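Local structure of DNA primase (Aquifex aeolicus, 2AU3) at residues T170-S175 with I217-S222; G146-S151 with R188-I193. The protein synthesises the short RNA primers from which DNA polymerase starts during DNA replication, using a zinc-binding domain and an RNA polymerase core. All coordinates share one frame; numbering follows the deposited sequence.

Contact 1 (T170-S175 with I217-S222); sequences TKNLLS and INSPDS
The two backbones lie side by side without pairing as strands: CA atoms are nearest each other at T170 and S222, at K171 and P220, and at N172 and S219, and this last pair is the closest at 5.9 Å. The residue numbers therefore run in opposite directions across the contact. K171, the first residue to leave helical torsions after helix 164-168, has a positive phi of 65°, and its CB points toward 217-222. T170 OG1 accepts from N172 N at 3.3 Å, an ST turn, while the strongest partner of that hydroxyl is Y167 O, back in helix 164-168.

S219 OG donates to N172 OD1 at 2.7 Å, arriving above the carbonyl plane. The first torsions place CG of N172 (chi1 -68°) and OG of S219 (chi1 -62°) anti to the carbonyl carbon, beside the backbone N; chi2 of N172 then carries OD1 to the serine, and the two side chains meet tip to tip. F203 N also hydrogen-bonds to S219 OG, so this hydroxyl joins N172 to strand 200-207. P220 CG presses on K171 CB at 3.3 Å, tighter than ordinary carbon packing. Beyond CB the lysine chain bends at chi2, chi3 and chi4, passes S222 CB and brings K171 NZ to 2.5 Å from D221 O.

A water completes the junction: it donates to T170 O at 2.6 Å and to P220 O at 2.8 Å, and accepts from S222 OG. Two carbonyls, one from each segment, are thus bridged by a single molecule that donates to both. The amide oxygen of the buried N172 is likewise met by a hydroxyl that has a second, backbone partner, whereas K171 lies on the exposed side.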
loop_
_atom_site.group_PDB
_atom_site.type_symbol
_atom_site.label_atom_id
_atom_site.label_comp_id
_atom_site.label_asym_id
_atom_site.label_seq_id
_atom_site.Cartn_x
_atom_site.Cartn_y
_atom_site.Cartn_z
ATOM N N THR A 170 10.505 7.198 14.876
ATOM C CA THR A 170 10.068 7.123 13.455
ATOM C C THR A 170 10.555 8.296 12.615
ATOM O O THR A 170 10.567 8.214 11.386
ATOM C CB THR A 170 8.542 7.044 13.314
ATOM O OG1 THR A 170 7.947 8.228 13.861
ATOM C CG2 THR A 170 7.956 5.883 14.138
ATOM N N LYS A 171 10.920 9.385 13.290
ATOM C CA LYS A 171 11.273 10.659 12.651
ATOM C C LYS A 171 10.106 11.335 11.910
ATOM O O LYS A 171 10.316 12.187 11.031
ATOM C CB LYS A 171 12.514 10.519 11.747
ATOM C CG LYS A 171 13.773 10.110 12.509
ATOM C CD LYS A 171 14.184 8.708 12.144
ATOM C CE LYS A 171 15.598 8.669 11.616
ATOM N NZ LYS A 171 15.600 8.161 10.218
ATOM N N ASN A 172 8.886 10.953 12.274
ATOM C CA ASN A 172 7.694 11.577 11.724
ATOM C C ASN A 172 7.333 12.833 12.479
ATOM O O ASN A 172 6.331 13.482 12.182
ATOM C CB ASN A 172 6.517 10.597 11.706
ATOM C CG ASN A 172 6.719 9.479 10.722
ATOM O OD1 ASN A 172 7.241 9.690 9.631
ATOM N ND2 ASN A 172 6.340 8.281 11.111
ATOM N N LEU A 173 8.165 13.154 13.463
ATOM C CA LEU A 173 8.025 14.348 14.298
ATOM C C LEU A 173 9.315 15.163 14.302
ATOM O O LEU A 173 10.379 14.645 14.630
ATOM C CB LEU A 173 7.724 13.927 15.732
ATOM C CG LEU A 173 6.506 14.544 16.379
ATOM C CD1 LEU A 173 5.337 14.437 15.438
ATOM C CD2 LEU A 173 6.228 13.874 17.723
ATOM N N LEU A 174 9.206 16.435 13.940
ATOM C CA LEU A 174 10.306 17.380 14.050
ATOM C C LEU A 174 10.292 18.048 15.433
ATOM O O LEU A 174 9.235 18.166 16.062
ATOM C CB LEU A 174 10.177 18.449 12.963
ATOM C CG LEU A 174 10.347 18.006 11.506
ATOM C CD1 LEU A 174 9.214 18.548 10.645
ATOM C CD2 LEU A 174 11.689 18.488 10.977
ATOM N N SER A 175 11.471 18.458 15.908
ATOM C CA SER A 175 11.586 19.321 17.081
ATOM C C SER A 175 12.339 20.611 16.730
ATOM O O SER A 175 13.565 20.612 16.646
ATOM C CB SER A 175 12.276 18.598 18.239
ATOM O OG SER A 175 11.905 19.181 19.474
ATOM N N ILE A 217 5.432 14.061 0.472
ATOM C CA ILE A 217 6.551 13.586 1.285
ATOM C C ILE A 217 6.239 12.233 1.931
ATOM O O ILE A 217 5.061 11.867 2.108
ATOM C CB ILE A 217 6.978 14.619 2.342
ATOM C CG1 ILE A 217 5.834 14.885 3.323
ATOM C CG2 ILE A 217 7.466 15.934 1.675
ATOM C CD1 ILE A 217 6.205 15.823 4.439
ATOM N N ASN A 218 7.290 11.488 2.256
ATOM C CA ASN A 218 7.168 10.216 2.965
ATOM C C ASN A 218 7.860 10.347 4.291
ATOM O O ASN A 218 8.700 11.232 4.474
ATOM C CB ASN A 218 7.924 9.122 2.232
ATOM C CG ASN A 218 7.265 8.708 0.979
ATOM O OD1 ASN A 218 6.079 8.367 0.977
ATOM N ND2 ASN A 218 8.021 8.715 -0.116
ATOM N N SER A 219 7.540 9.438 5.199
ATOM C CA SER A 219 8.360 9.210 6.365
ATOM C C SER A 219 9.836 9.020 5.923
ATOM O O SER A 219 10.107 8.435 4.887
ATOM C CB SER A 219 7.844 7.970 7.100
ATOM O OG SER A 219 6.506 8.194 7.528
ATOM N N PRO A 220 10.780 9.544 6.679
ATOM C CA PRO A 220 12.202 9.321 6.361
ATOM C C PRO A 220 12.570 7.853 6.647
ATOM O O PRO A 220 11.894 7.202 7.452
ATOM C CB PRO A 220 12.929 10.265 7.317
ATOM C CG PRO A 220 11.925 10.508 8.458
ATOM C CD PRO A 220 10.568 10.387 7.872
ATOM N N ASP A 221 13.591 7.320 5.999
ATOM C CA ASP A 221 13.945 5.921 6.279
ATOM C C ASP A 221 14.379 5.766 7.719
ATOM O O ASP A 221 14.854 6.724 8.340
ATOM C CB ASP A 221 15.011 5.402 5.326
ATOM C CG ASP A 221 14.412 4.907 4.000
ATOM O OD1 ASP A 221 13.171 5.028 3.803
ATOM O OD2 ASP A 221 15.106 4.394 3.102
ATOM N N SER A 222 14.188 4.569 8.256
ATOM C CA SER A 222 14.481 4.306 9.661
ATOM C C SER A 222 14.473 2.808 9.850
ATOM O O SER A 222 14.327 2.055 8.879
ATOM C CB SER A 222 13.423 4.951 10.550
ATOM O OG SER A 222 12.135 4.389 10.314
HETATM O O HOH W 1 10.397 6.261 9.681
#

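Contact 2 (G146-S151 with R188-I193)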
loop_
_atom_site.group_PDB
_atom_site.type_symbol
_atom_site.label_atom_id
_atom_site.label_comp_id
_atom_site.label_asym_id
_atom_site.label_seq_id
_atom_site.Cartn_x
_atom_site.Cartn_y
_atom_site.Cartn_z
ATOM N N GLY A 146 -6.053 9.861 5.967
ATOM C CA GLY A 146 -6.198 10.815 7.036
ATOM C C GLY A 146 -5.834 12.237 6.672
ATOM O O GLY A 146 -5.671 12.592 5.486
ATOM N N TYR A 147 -5.686 13.049 7.713
ATOM C CA TYR A 147 -5.344 14.452 7.610
ATOM C C TYR A 147 -4.614 14.820 8.884
ATOM O O TYR A 147 -5.007 14.365 9.968
ATOM C CB TYR A 147 -6.619 15.270 7.524
ATOM C CG TYR A 147 -6.386 16.753 7.481
ATOM C CD1 TYR A 147 -5.612 17.326 6.481
ATOM C CD2 TYR A 147 -6.907 17.582 8.473
ATOM C CE1 TYR A 147 -5.386 18.691 6.456
ATOM C CE2 TYR A 147 -6.700 18.950 8.447
ATOM C CZ TYR A 147 -5.942 19.490 7.440
ATOM O OH TYR A 147 -5.733 20.842 7.435
ATOM N N ALA A 148 -3.576 15.652 8.763
ATOM C CA ALA A 148 -2.789 16.129 9.904
ATOM C C ALA A 148 -3.149 17.578 10.208
ATOM O O ALA A 148 -2.661 18.475 9.558
ATOM C CB ALA A 148 -1.309 16.010 9.595
ATOM N N PRO A 149 -4.060 17.802 11.153
ATOM C CA PRO A 149 -4.585 19.145 11.407
ATOM C C PRO A 149 -3.753 19.980 12.374
ATOM O O PRO A 149 -3.894 21.196 12.341
ATOM C CB PRO A 149 -5.962 18.877 12.037
ATOM C CG PRO A 149 -5.784 17.519 12.777
ATOM C CD PRO A 149 -4.685 16.784 12.016
ATOM N N SER A 150 -2.939 19.362 13.224
ATOM C CA SER A 150 -2.354 20.081 14.358
ATOM C C SER A 150 -1.221 19.271 14.970
ATOM O O SER A 150 -1.396 18.096 15.268
ATOM C CB SER A 150 -3.453 20.376 15.414
ATOM O OG SER A 150 -2.922 20.687 16.713
ATOM N N SER A 151 -0.071 19.900 15.179
ATOM C CA SER A 151 1.017 19.240 15.891
ATOM C C SER A 151 0.659 19.050 17.371
ATOM O O SER A 151 0.872 17.978 17.938
ATOM C CB SER A 151 2.309 20.030 15.765
ATOM O OG SER A 151 2.780 20.043 14.431
ATOM N N ARG A 188 -1.318 18.073 5.671
ATOM C CA ARG A 188 -1.377 17.209 4.495
ATOM C C ARG A 188 -2.448 16.149 4.638
ATOM O O ARG A 188 -2.784 15.743 5.749
ATOM C CB ARG A 188 -0.038 16.505 4.249
ATOM C CG ARG A 188 1.111 17.443 3.949
ATOM C CD ARG A 188 2.453 16.750 3.719
ATOM N NE ARG A 188 3.429 17.794 3.404
ATOM C CZ ARG A 188 3.898 18.048 2.199
ATOM N NH1 ARG A 188 3.562 17.268 1.167
ATOM N NH2 ARG A 188 4.719 19.077 2.028
ATOM N N VAL A 189 -2.964 15.687 3.504
ATOM C CA VAL A 189 -3.780 14.479 3.480
ATOM C C VAL A 189 -2.777 13.346 3.634
ATOM O O VAL A 189 -1.766 13.332 2.964
ATOM C CB VAL A 189 -4.602 14.371 2.168
ATOM C CG1 VAL A 189 -5.110 12.891 1.907
ATOM C CG2 VAL A 189 -5.805 15.380 2.224
ATOM N N VAL A 190 -3.031 12.454 4.585
ATOM C CA VAL A 190 -2.089 11.456 4.971
ATOM C C VAL A 190 -2.511 10.138 4.357
ATOM O O VAL A 190 -3.683 9.761 4.414
ATOM C CB VAL A 190 -2.014 11.324 6.503
ATOM C CG1 VAL A 190 -1.182 10.137 6.876
ATOM C CG2 VAL A 190 -1.424 12.620 7.152
ATOM N N ILE A 191 -1.545 9.446 3.763
ATOM C CA ILE A 191 -1.776 8.121 3.201
ATOM C C ILE A 191 -0.862 7.149 3.932
ATOM O O ILE A 191 0.359 7.150 3.729
ATOM C CB ILE A 191 -1.479 8.112 1.662
ATOM C CG1 ILE A 191 -2.216 9.257 0.948
ATOM C CG2 ILE A 191 -1.863 6.783 1.040
ATOM C CD1 ILE A 191 -1.304 10.472 0.621
ATOM N N PRO A 192 -1.437 6.360 4.833
ATOM C CA PRO A 192 -0.649 5.412 5.610
ATOM C C PRO A 192 0.037 4.410 4.708
ATOM O O PRO A 192 -0.555 3.950 3.730
ATOM C CB PRO A 192 -1.705 4.711 6.463
ATOM C CG PRO A 192 -2.750 5.794 6.642
ATOM C CD PRO A 192 -2.853 6.341 5.234
ATOM N N ILE A 193 1.274 4.089 5.055
ATOM C CA ILE A 193 2.060 3.110 4.335
ATOM C C ILE A 193 2.142 1.880 5.211
ATOM O O ILE A 193 2.565 1.973 6.376
ATOM C CB ILE A 193 3.461 3.661 4.059
ATOM C CG1 ILE A 193 3.369 4.915 3.170
ATOM C CG2 ILE A 193 4.329 2.573 3.443
ATOM C CD1 ILE A 193 4.711 5.571 2.828
#
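G146 and V190 form an antiparallel hydrogen-bonded pair through two backbone bonds of equal length but different approach. G146 N donates to V190 O at 2.8 Å, in the carbonyl plane and on a lone pair, whereas V190 N reaches G146 O from 65° above the plane. Two residue pairs further along, A148 N donates to R188 O at 3.1 Å, nearly along the C=O axis. Between these bonds Y147 and V189 make the non-hydrogen-bonded pair, their CA atoms 4.4 Å apart. R188 O also takes a CA-H...O contact from Y147 CA, and V189 CA makes another to G146 O.

This ladder adds the short strand 146-147 to the edge of the antiparallel sheet of the primase catalytic core, where 188-194 is the neighbouring strand and 200-207 follows it. S150 then caps the next helix through the backbone N of A153.

Y147, with CG anti to the backbone N (chi1 177°), swings its ring over to R188 and V189: Y147 CD1 comes within 3.3 Å of R188 O, and V189 N lies at the ring edge, near its plane. On the face reached by V190, its CG2 methyl meets A148 CB at 4.2 Å, and Y116 of helix 101-122 packs against both residues. R188 CB points away from 146-151, and the guanidinium is hydrogen-bonded through NH2 to P214 O and through NH1 to G205 O.

Contacts 1 and 2 have centres 13 Å apart and both reach the four-stranded sheet of the catalytic core; segment 170-175 itself carries strand 173-174, which pairs with 182-183. Along the chain their segments alternate, 146-151, 170-175, 188-193, 217-222, so the two closures cross. Contact 2 joins edge strand 146-147 to strand 188-194; contact 1 ties the chain leaving the opposite edge strand, 216-218, to the turn after helix 164-168. Strand 200-207 lies between 188-194 and 216-218, yet I217 CD1 packs 3.6 Å from R188 NE. Helix 101-122 touches both contacts, through T170 and N172 in one and A148 and V190 in the other. Both lie away from the zinc site and the predicted magnesium-binding residues.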